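Local coordinates for protein rutinosidase (Aspergillus niger, PDB 6I1A) that hydrolyses the glycosidic bond of rutinosides such as rutin, releasing the disaccharide rutinose, as a secreted glycosyl hydrolase of family 5, at residues A78-L83 and D122-T127; A115-I120 and I175-T180; P191-A196 and D264-Y269. All blocks are in the same frame, centred on the assembly; numbering follows the deposited sequence.

Contact 1: A78-L83 and D122-T127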
loop_
_atom_site.group_PDB
_atom_site.type_symbol
_atom_site.label_atom_id
_atom_site.label_comp_id
_atom_site.label_asym_id
_atom_site.label_seq_id
_atom_site.Cartn_x
_atom_site.Cartn_y
_atom_site.Cartn_z
ATOM N N ALA A 78 -38.116 8.992 9.142
ATOM C CA ALA A 78 -37.560 9.079 10.508
ATOM C C ALA A 78 -36.022 8.977 10.454
ATOM O O ALA A 78 -35.376 9.730 11.219
ATOM C CB ALA A 78 -38.135 7.976 11.385
ATOM N N ASP A 79 -35.483 8.073 9.619
ATOM C CA ASP A 79 -34.015 7.967 9.461
ATOM C C ASP A 79 -33.452 9.271 8.916
ATOM O O ASP A 79 -32.398 9.799 9.410
ATOM C CB ASP A 79 -33.621 6.774 8.593
ATOM C CG ASP A 79 -34.024 5.483 9.250
ATOM O OD1 ASP A 79 -33.409 5.127 10.290
ATOM O OD2 ASP A 79 -34.981 4.851 8.770
ATOM N N ILE A 80 -34.085 9.873 7.919
ATOM C CA ILE A 80 -33.606 11.154 7.361
ATOM C C ILE A 80 -33.606 12.241 8.426
ATOM O O ILE A 80 -32.684 13.026 8.521
ATOM C CB ILE A 80 -34.410 11.565 6.118
ATOM C CG1 ILE A 80 -34.458 10.402 5.113
ATOM C CG2 ILE A 80 -33.885 12.855 5.507
ATOM C CD1 ILE A 80 -33.125 9.733 4.806
ATOM N N ASP A 81 -34.682 12.321 9.248
ATOM C CA ASP A 81 -34.704 13.304 10.344
ATOM C C ASP A 81 -33.573 13.080 11.342
ATOM O O ASP A 81 -32.921 14.068 11.745
ATOM C CB ASP A 81 -36.053 13.246 11.059
ATOM C CG ASP A 81 -37.230 13.692 10.207
ATOM O OD1 ASP A 81 -37.053 14.524 9.295
ATOM O OD2 ASP A 81 -38.353 13.232 10.509
ATOM N N LYS A 82 -33.309 11.840 11.681
ATOM C CA LYS A 82 -32.201 11.555 12.640
ATOM C C LYS A 82 -30.853 11.956 12.035
ATOM O O LYS A 82 -30.009 12.628 12.667
ATOM C CB LYS A 82 -32.182 10.095 12.987
ATOM C CG LYS A 82 -31.117 9.795 14.038
ATOM C CD LYS A 82 -31.034 8.405 14.402
ATOM C CE LYS A 82 -32.335 7.734 14.805
ATOM N NZ LYS A 82 -32.155 6.264 14.980
ATOM N N LEU A 83 -30.641 11.593 10.766
ATOM C CA LEU A 83 -29.383 11.973 10.085
ATOM C C LEU A 83 -29.238 13.487 10.025
ATOM O O LEU A 83 -28.141 14.025 10.274
ATOM C CB LEU A 83 -29.414 11.337 8.686
ATOM C CG LEU A 83 -29.315 9.822 8.673
ATOM C CD1 LEU A 83 -29.662 9.256 7.306
ATOM C CD2 LEU A 83 -27.955 9.336 9.123
ATOM N N ASP A 122 -36.897 12.920 -2.212
ATOM C CA ASP A 122 -37.766 14.130 -2.251
ATOM C C ASP A 122 -37.916 14.682 -0.821
ATOM O O ASP A 122 -37.862 15.915 -0.683
ATOM C CB ASP A 122 -39.145 13.813 -2.785
ATOM C CG ASP A 122 -39.230 13.605 -4.294
ATOM O OD1 ASP A 122 -38.181 13.634 -4.929
ATOM O OD2 ASP A 122 -40.305 13.231 -4.766
ATOM N N TYR A 123 -38.061 13.807 0.165
ATOM C CA TYR A 123 -38.238 14.258 1.571
ATOM C C TYR A 123 -36.976 14.975 2.018
ATOM O O TYR A 123 -36.984 16.068 2.645
ATOM C CB TYR A 123 -38.579 13.086 2.476
ATOM C CG TYR A 123 -38.738 13.533 3.908
ATOM C CD1 TYR A 123 -39.878 14.205 4.319
ATOM C CD2 TYR A 123 -37.736 13.344 4.851
ATOM C CE1 TYR A 123 -40.010 14.668 5.635
ATOM C CE2 TYR A 123 -37.863 13.754 6.162
ATOM C CZ TYR A 123 -38.996 14.455 6.545
ATOM O OH TYR A 123 -39.163 14.862 7.850
ATOM N N ALA A 124 -35.815 14.368 1.754
ATOM C CA ALA A 124 -34.513 14.934 2.137
ATOM C C ALA A 124 -34.251 16.284 1.469
ATOM O O ALA A 124 -33.688 17.205 2.084
ATOM C CB ALA A 124 -33.423 13.921 1.854
ATOM N N ILE A 125 -34.611 16.427 0.180
ATOM C CA ILE A 125 -34.399 17.678 -0.552
ATOM C C ILE A 125 -35.384 18.734 -0.036
ATOM O O ILE A 125 -34.929 19.842 0.281
ATOM C CB ILE A 125 -34.596 17.404 -2.063
ATOM C CG1 ILE A 125 -33.457 16.543 -2.623
ATOM C CG2 ILE A 125 -34.674 18.694 -2.830
ATOM C CD1 ILE A 125 -33.824 15.848 -3.933
ATOM N N LYS A 126 -36.654 18.397 -0.008
ATOM C CA LYS A 126 -37.678 19.418 0.382
ATOM C C LYS A 126 -37.470 19.868 1.822
ATOM O O LYS A 126 -37.572 21.103 2.098
ATOM C CB LYS A 126 -39.067 18.827 0.229
ATOM N N THR A 127 -37.083 18.964 2.715
ATOM C CA THR A 127 -37.104 19.283 4.155
ATOM C C THR A 127 -35.761 19.892 4.556
ATOM O O THR A 127 -35.746 20.803 5.399
ATOM C CB THR A 127 -37.437 18.065 4.994
ATOM O OG1 THR A 127 -38.609 17.423 4.465
ATOM C CG2 THR A 127 -37.596 18.393 6.469
#
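I80 lays its CG2 methyl over the CB of A124 at 3.8 Å while the same methyl lies 3.9 Å from CD2 of Y123, at the edge of that ring and near its plane. The contact joins two neighbouring outer helices of the TIM barrel, 77-85 and 113-128, which precede and follow strand 90-95. Their short segments run roughly the same way, with axes 10.2 Å apart and a signed crossing angle of -42°, and side chains fill the interface. With CG1 of I80 beside the backbone N (chi1 -51°), the other branch, CG2, is left anti to that N and faces A124 and the tyrosine; L91 of strand 90-95 touches both I80 and A124 from the barrel side.

A hydrogen bond adds to this apolar patch. Y123 holds its ring out from the helix with CG anti to the backbone N (chi1 179°), and its hydroxyl OH donates to OD1 of D81 at 2.6 Å, meeting the syn lone pair on the side of OD2. Consistent with that approach, OD2 of D81 is only 3.2 Å from the same OH. Ring and carboxylate are not coplanar, although OD1 itself lies in the ring plane. OD1 of D81 is also hydrogen-bonded to OH of Y128, so two phenol hydroxyls of helix 113-128 gather on one oxygen, which would be expected to stabilise the negative charge.

The tyrosine is also bordered by its own helix. OG1 of T127 stands 3.3 Å above the ring plane, offset toward the rim, and donates to Y123 O at 2.8 Å; that carbonyl oxygen takes the backbone N of T127 at 2.9 Å as well.

Contact 2: A115-I120 and I175-T180; sequences AYLKEI and INFIQT
F177 leaves its helix through a CB directed at segment 115-120, with CG anti to the backbone N (chi1 -180°), and its ring carries that line across to L117 and K118. This is a helix-to-helix contact on the outside of the TIM barrel, between helices 113-128 and 161-179, which precede and follow strand 131-136. The backbones stay well apart, the nearest pair of CA atoms being those of K118 and F177 at 8.8 Å, and the ring spans most of that gap.

Beyond CG, it is the far half of the ring that makes contact. CE2 comes to 4.1 Å from CB of K118. CZ, the tip, meets two partners: CD2 of L117 at 3.9 Å and CB of K118 at 4.0 Å. Both approach the ring obliquely; with carbon facing carbon and no hydrogen bond between the segments, the contact is one of van der Waals packing. L117 supplies the buried, inner partner by one branch of its isobutyl group, its CG being anti to the backbone N (chi1 -159°). K118 contributes the root of its chain rather than the charged end; the bend at its last torsion accompanies a salt bridge from NZ to OD2 of D122, one turn further along the same helix.

Other groups border the phenylalanine too: W100 meets it edge-to-face, and Y187 of strand 187-190 touches it, so the ring helps to join loop, strand and both helices.

The end of helix 161-179 lies close by. T180, the first residue to leave helical geometry, turns OG1 back to N176 O at 2.7 Å, and its backbone N reaches the same oxygen at 3.0 Å from the opposite face of the carbonyl plane.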
loop_
_atom_site.group_PDB
_atom_site.type_symbol
_atom_site.label_atom_id
_atom_site.label_comp_id
_atom_site.label_asym_id
_atom_site.label_seq_id
_atom_site.Cartn_x
_atom_site.Cartn_y
_atom_site.Cartn_z
ATOM N N ALA A 115 -39.222 3.989 -6.687
ATOM C CA ALA A 115 -40.324 4.681 -5.992
ATOM C C ALA A 115 -39.899 4.990 -4.556
ATOM O O ALA A 115 -40.161 6.105 -4.062
ATOM C CB ALA A 115 -41.579 3.841 -5.991
ATOM N N TYR A 116 -39.268 4.045 -3.897
ATOM C CA TYR A 116 -38.777 4.291 -2.513
ATOM C C TYR A 116 -37.653 5.308 -2.528
ATOM O O TYR A 116 -37.556 6.155 -1.625
ATOM C CB TYR A 116 -38.389 2.971 -1.857
ATOM C CG TYR A 116 -39.556 2.060 -1.588
ATOM C CD1 TYR A 116 -40.488 2.397 -0.617
ATOM C CD2 TYR A 116 -39.734 0.908 -2.313
ATOM C CE1 TYR A 116 -41.588 1.591 -0.381
ATOM C CE2 TYR A 116 -40.833 0.090 -2.080
ATOM C CZ TYR A 116 -41.765 0.445 -1.116
ATOM O OH TYR A 116 -42.885 -0.323 -0.872
ATOM N N LEU A 117 -36.765 5.214 -3.520
ATOM C CA LEU A 117 -35.669 6.178 -3.672
ATOM C C LEU A 117 -36.266 7.589 -3.806
ATOM O O LEU A 117 -35.797 8.548 -3.148
ATOM C CB LEU A 117 -34.820 5.789 -4.900
ATOM C CG LEU A 117 -33.411 6.386 -4.841
ATOM C CD1 LEU A 117 -32.481 5.655 -5.836
ATOM C CD2 LEU A 117 -33.428 7.858 -5.112
ATOM N N LYS A 118 -37.251 7.766 -4.678
ATOM C CA LYS A 118 -37.886 9.074 -4.862
ATOM C C LYS A 118 -38.575 9.584 -3.569
ATOM O O LYS A 118 -38.393 10.771 -3.253
ATOM C CB LYS A 118 -38.909 8.924 -5.960
ATOM C CG LYS A 118 -39.615 10.257 -6.200
ATOM C CD LYS A 118 -40.517 10.282 -7.442
ATOM C CE LYS A 118 -41.315 11.565 -7.506
ATOM N NZ LYS A 118 -40.454 12.773 -7.524
ATOM N N GLU A 119 -39.256 8.706 -2.832
ATOM C CA GLU A 119 -39.943 9.174 -1.577
ATOM C C GLU A 119 -38.900 9.732 -0.598
ATOM O O GLU A 119 -39.067 10.861 -0.046
ATOM C CB GLU A 119 -40.719 8.042 -0.921
ATOM C CG GLU A 119 -41.563 8.611 0.196
ATOM C CD GLU A 119 -41.904 7.709 1.362
ATOM O OE1 GLU A 119 -40.967 7.348 2.125
ATOM O OE2 GLU A 119 -43.126 7.448 1.549
ATOM N N ILE A 120 -37.798 8.987 -0.434
ATOM C CA ILE A 120 -36.774 9.427 0.546
ATOM C C ILE A 120 -36.008 10.629 0.020
ATOM O O ILE A 120 -35.710 11.579 0.769
ATOM C CB ILE A 120 -35.828 8.238 0.858
ATOM C CG1 ILE A 120 -36.605 7.140 1.612
ATOM C CG2 ILE A 120 -34.571 8.733 1.582
ATOM C CD1 ILE A 120 -37.288 7.540 2.906
ATOM N N ILE A 175 -30.496 9.284 -15.653
ATOM C CA ILE A 175 -30.585 10.683 -16.173
ATOM C C ILE A 175 -32.044 11.096 -16.235
ATOM O O ILE A 175 -32.367 12.226 -15.774
ATOM C CB ILE A 175 -29.929 10.807 -17.556
ATOM C CG1 ILE A 175 -28.412 10.581 -17.495
ATOM C CG2 ILE A 175 -30.264 12.169 -18.175
ATOM C CD1 ILE A 175 -27.757 10.329 -18.831
ATOM N N ASN A 176 -32.882 10.241 -16.751
ATOM C CA ASN A 176 -34.341 10.571 -16.855
ATOM C C ASN A 176 -34.938 10.782 -15.460
ATOM O O ASN A 176 -35.724 11.711 -15.244
ATOM C CB ASN A 176 -35.129 9.487 -17.591
ATOM C CG ASN A 176 -36.594 9.817 -17.741
ATOM O OD1 ASN A 176 -36.907 10.774 -18.481
ATOM N ND2 ASN A 176 -37.451 9.083 -17.056
ATOM N N PHE A 177 -34.556 9.953 -14.477
ATOM C CA PHE A 177 -35.044 10.129 -13.089
ATOM C C PHE A 177 -34.652 11.535 -12.598
ATOM O O PHE A 177 -35.483 12.229 -11.978
ATOM C CB PHE A 177 -34.414 9.033 -12.237
ATOM C CG PHE A 177 -34.820 9.078 -10.780
ATOM C CD1 PHE A 177 -34.195 9.950 -9.901
ATOM C CD2 PHE A 177 -35.778 8.218 -10.298
ATOM C CE1 PHE A 177 -34.568 9.996 -8.560
ATOM C CE2 PHE A 177 -36.165 8.255 -8.953
ATOM C CZ PHE A 177 -35.565 9.130 -8.103
ATOM N N ILE A 178 -33.407 11.924 -12.807
ATOM C CA ILE A 178 -32.888 13.224 -12.315
ATOM C C ILE A 178 -33.653 14.375 -13.007
ATOM O O ILE A 178 -34.123 15.328 -12.361
ATOM C CB ILE A 178 -31.379 13.334 -12.493
ATOM C CG1 ILE A 178 -30.644 12.337 -11.573
ATOM C CG2 ILE A 178 -30.947 14.753 -12.224
ATOM C CD1 ILE A 178 -29.186 12.236 -11.825
ATOM N N GLN A 179 -33.796 14.254 -14.329
ATOM C CA GLN A 179 -34.421 15.359 -15.119
ATOM C C GLN A 179 -35.900 15.493 -14.797
ATOM O O GLN A 179 -36.429 16.635 -14.915
ATOM C CB GLN A 179 -34.308 15.013 -16.598
ATOM C CG GLN A 179 -32.917 15.195 -17.147
ATOM C CD GLN A 179 -32.482 16.643 -17.103
ATOM O OE1 GLN A 179 -31.896 17.099 -16.150
ATOM N NE2 GLN A 179 -32.728 17.392 -18.186
ATOM N N THR A 180 -36.587 14.446 -14.421
ATOM C CA THR A 180 -38.044 14.470 -14.099
ATOM C C THR A 180 -38.300 14.539 -12.589
ATOM O O THR A 180 -39.456 14.396 -12.139
ATOM C CB THR A 180 -38.746 13.276 -14.707
ATOM O OG1 THR A 180 -38.239 12.037 -14.234
ATOM C CG2 THR A 180 -38.654 13.276 -16.223
#

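Contact 3: P191-A196 and D264-Y269. With EDO (1,2-ethanediol), chain K; EDO (1,2-ethanediol), chain H.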
loop_
_atom_site.group_PDB
_atom_site.type_symbol
_atom_site.label_atom_id
_atom_site.label_comp_id
_atom_site.label_asym_id
_atom_site.label_seq_id
_atom_site.Cartn_x
_atom_site.Cartn_y
_atom_site.Cartn_z
ATOM N N PRO A 191 -21.844 6.445 -11.962
ATOM C CA PRO A 191 -22.238 5.340 -12.847
ATOM C C PRO A 191 -21.505 4.009 -12.693
ATOM O O PRO A 191 -21.810 3.047 -13.398
ATOM C CB PRO A 191 -21.893 5.969 -14.223
ATOM C CG PRO A 191 -20.683 6.783 -13.972
ATOM C CD PRO A 191 -21.020 7.444 -12.634
ATOM N N ILE A 192 -20.559 3.948 -11.756
ATOM C CA ILE A 192 -19.891 2.661 -11.467
ATOM C C ILE A 192 -19.362 2.723 -10.036
ATOM O O ILE A 192 -19.125 3.830 -9.512
ATOM C CB ILE A 192 -18.763 2.360 -12.495
ATOM C CG1 ILE A 192 -18.395 0.863 -12.547
ATOM C CG2 ILE A 192 -17.546 3.229 -12.281
ATOM C CD1 ILE A 192 -17.657 0.490 -13.849
ATOM N N ASN A 193 -19.154 1.535 -9.460
ATOM C CA ASN A 193 -18.611 1.417 -8.086
ATOM C C ASN A 193 -17.594 0.303 -8.041
ATOM O O ASN A 193 -17.913 -0.852 -8.391
ATOM C CB ASN A 193 -19.741 1.121 -7.119
ATOM C CG ASN A 193 -19.220 1.027 -5.702
ATOM O OD1 ASN A 193 -18.956 2.056 -5.087
ATOM N ND2 ASN A 193 -19.074 -0.201 -5.186
ATOM N N GLU A 194 -16.347 0.605 -7.658
ATOM C CA GLU A 194 -15.274 -0.364 -7.390
ATOM C C GLU A 194 -15.134 -1.403 -8.507
ATOM O O GLU A 194 -15.070 -2.610 -8.240
ATOM C CB GLU A 194 -15.453 -0.994 -6.008
ATOM C CG GLU A 194 -15.364 -0.007 -4.887
ATOM C CD GLU A 194 -15.518 -0.644 -3.509
ATOM O OE1 GLU A 194 -15.564 -1.881 -3.365
ATOM O OE2 GLU A 194 -15.427 0.164 -2.496
ATOM N N PRO A 195 -14.947 -0.960 -9.772
ATOM C CA PRO A 195 -14.607 -1.922 -10.815
ATOM C C PRO A 195 -13.240 -2.540 -10.514
ATOM O O PRO A 195 -12.294 -1.833 -10.107
ATOM C CB PRO A 195 -14.582 -1.054 -12.097
ATOM C CG PRO A 195 -14.236 0.337 -11.581
ATOM C CD PRO A 195 -14.910 0.426 -10.239
ATOM N N ALA A 196 -13.087 -3.836 -10.748
ATOM C CA ALA A 196 -11.833 -4.564 -10.477
ATOM C C ALA A 196 -11.803 -5.809 -11.341
ATOM O O ALA A 196 -12.750 -6.579 -11.271
ATOM C CB ALA A 196 -11.737 -4.875 -9.022
ATOM N N ASP A 264 -14.725 9.884 -6.568
ATOM C CA ASP A 264 -15.197 9.244 -5.311
ATOM C C ASP A 264 -14.106 8.291 -4.862
ATOM O O ASP A 264 -13.814 7.272 -5.548
ATOM C CB ASP A 264 -16.465 8.464 -5.577
ATOM C CG ASP A 264 -16.944 7.618 -4.416
ATOM O OD1 ASP A 264 -16.347 7.769 -3.330
ATOM O OD2 ASP A 264 -17.947 6.834 -4.535
ATOM N N THR A 265 -13.420 8.608 -3.772
ATOM C CA THR A 265 -12.431 7.714 -3.178
ATOM C C THR A 265 -13.014 6.934 -2.009
ATOM O O THR A 265 -13.877 7.464 -1.305
ATOM C CB THR A 265 -11.179 8.473 -2.738
ATOM O OG1 THR A 265 -11.599 9.520 -1.850
ATOM C CG2 THR A 265 -10.401 9.011 -3.923
ATOM N N HIS A 266 -12.617 5.681 -1.893
ATOM C CA HIS A 266 -13.129 4.814 -0.806
ATOM C C HIS A 266 -11.945 4.434 0.064
ATOM O O HIS A 266 -10.982 3.870 -0.445
ATOM C CB HIS A 266 -13.772 3.538 -1.370
ATOM C CG HIS A 266 -15.027 3.788 -2.107
ATOM N ND1 HIS A 266 -15.778 2.750 -2.667
ATOM C CD2 HIS A 266 -15.693 4.924 -2.370
ATOM C CE1 HIS A 266 -16.849 3.274 -3.263
ATOM N NE2 HIS A 266 -16.827 4.624 -3.123
ATOM N N HIS A 267 -11.987 4.764 1.345
ATOM C CA HIS A 267 -10.851 4.508 2.268
ATOM C C HIS A 267 -11.311 3.679 3.456
ATOM O O HIS A 267 -12.122 4.182 4.265
ATOM C CB HIS A 267 -10.260 5.858 2.769
ATOM C CG HIS A 267 -9.667 6.686 1.683
ATOM N ND1 HIS A 267 -8.775 6.188 0.771
ATOM C CD2 HIS A 267 -9.890 7.990 1.380
ATOM C CE1 HIS A 267 -8.429 7.197 -0.047
ATOM N NE2 HIS A 267 -9.108 8.305 0.283
ATOM N N TYR A 268 -10.771 2.484 3.558
ATOM C CA TYR A 268 -11.073 1.543 4.640
ATOM C C TYR A 268 -9.803 1.044 5.274
ATOM O O TYR A 268 -8.703 1.131 4.719
ATOM C CB TYR A 268 -11.907 0.379 4.081
ATOM C CG TYR A 268 -13.319 0.737 3.709
ATOM C CD1 TYR A 268 -14.255 0.983 4.693
ATOM C CD2 TYR A 268 -13.725 0.850 2.380
ATOM C CE1 TYR A 268 -15.584 1.236 4.403
ATOM C CE2 TYR A 268 -15.060 1.077 2.086
ATOM C CZ TYR A 268 -15.972 1.283 3.087
ATOM O OH TYR A 268 -17.324 1.422 2.770
ATOM N N TYR A 269 -9.969 0.524 6.479
ATOM C CA TYR A 269 -8.829 0.184 7.384
ATOM C C TYR A 269 -8.962 -1.179 8.030
ATOM O O TYR A 269 -8.117 -1.501 8.866
ATOM C CB TYR A 269 -8.685 1.272 8.438
ATOM C CG TYR A 269 -8.614 2.630 7.813
ATOM C CD1 TYR A 269 -7.457 3.150 7.240
ATOM C CD2 TYR A 269 -9.742 3.427 7.774
ATOM C CE1 TYR A 269 -7.444 4.362 6.572
ATOM C CE2 TYR A 269 -9.753 4.636 7.111
ATOM C CZ TYR A 269 -8.610 5.116 6.493
ATOM O OH TYR A 269 -8.582 6.291 5.813
HETATM C C1 EDO K . -15.242 -3.108 -0.178
HETATM O O1 EDO K . -16.264 -2.884 -1.108
HETATM C C2 EDO K . -14.812 -1.817 0.427
HETATM O O2 EDO K . -14.038 -0.980 -0.479
HETATM C C1 EDO H . -9.710 7.847 -8.137
HETATM O O1 EDO H . -8.959 6.772 -8.614
HETATM C C2 EDO H . -10.711 7.325 -7.193
HETATM O O2 EDO H . -11.958 7.582 -7.619
#
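Three kinds of interaction make up the contact around H266 and E194, at the C-terminal end of the fourth strand of the TIM barrel, 187-190, where GH-A enzymes carry their active site. Hydrogen bonds come first. ND1 of H266 donates to OE2 of E194 at 2.6 Å with an N-H...O angle of 171°; the oxygen lies almost in the imidazole plane and receives the proton on its anti lone pair, while the carboxylate is turned 61° from the ring. E194 reaches this place because CG stands anti to its carbonyl carbon (chi1 -63°) and the chain is extended beyond. On the other side of the imidazole, NE2 donates to OD2 of D264 at 2.9 Å, a less straight bond that meets the carboxylate from above its plane. With both nitrogens engaged, rotation of the ring is fixed.

A close approach of an oxygen to a ring carbon is the second kind. OD1 of N193 lies 3.0 Å from CE1 of H266, in the ring plane. That amide oxygen is hydrogen-bonded to NH2 of R92, which also forms a salt bridge with OD2 of D264, linking the Asn and Asp through one guanidinium.

The third kind involves bound ethanediol, probably from the crystallisation liquor. One molecule spans E194, its O1 donating to OE1 at 2.6 Å and its O2 to OE2 at 2.7 Å, with its C2 3.3 Å from CE2 of Y268.

N193, E194 and P195 spell the Asn-Glu-Pro signature of clan GH-A, where relatives carry the general acid/base. The diol shows that E194 can be reached by a small polyol, consistent with a place in the probable active site; H266, itself tied to D264, probably positions E194 as a second-shell residue.

In the fold
All three contacts belong to one TIM barrel, but to different layers. Contacts 1 and 2 share helix 113-128 and sit on its outer helical shell, with centres 15 Å apart; they touch where I80 CD1 packs on I120 CG2 at 3.7 Å. Their segments alternate along the chain, so helices 77-85, 113-128 and 161-179 are joined in succession around the barrel. Contact 3 follows both in sequence and lies nearer the centre of the chain, 26 Å from contact 1 and 23 Å from contact 2, centre to centre. It links the loop after strand 187-190 to strand 261-269, so the outer pair join neighbouring helices of the shell, while contact 3 lies at the probable active site.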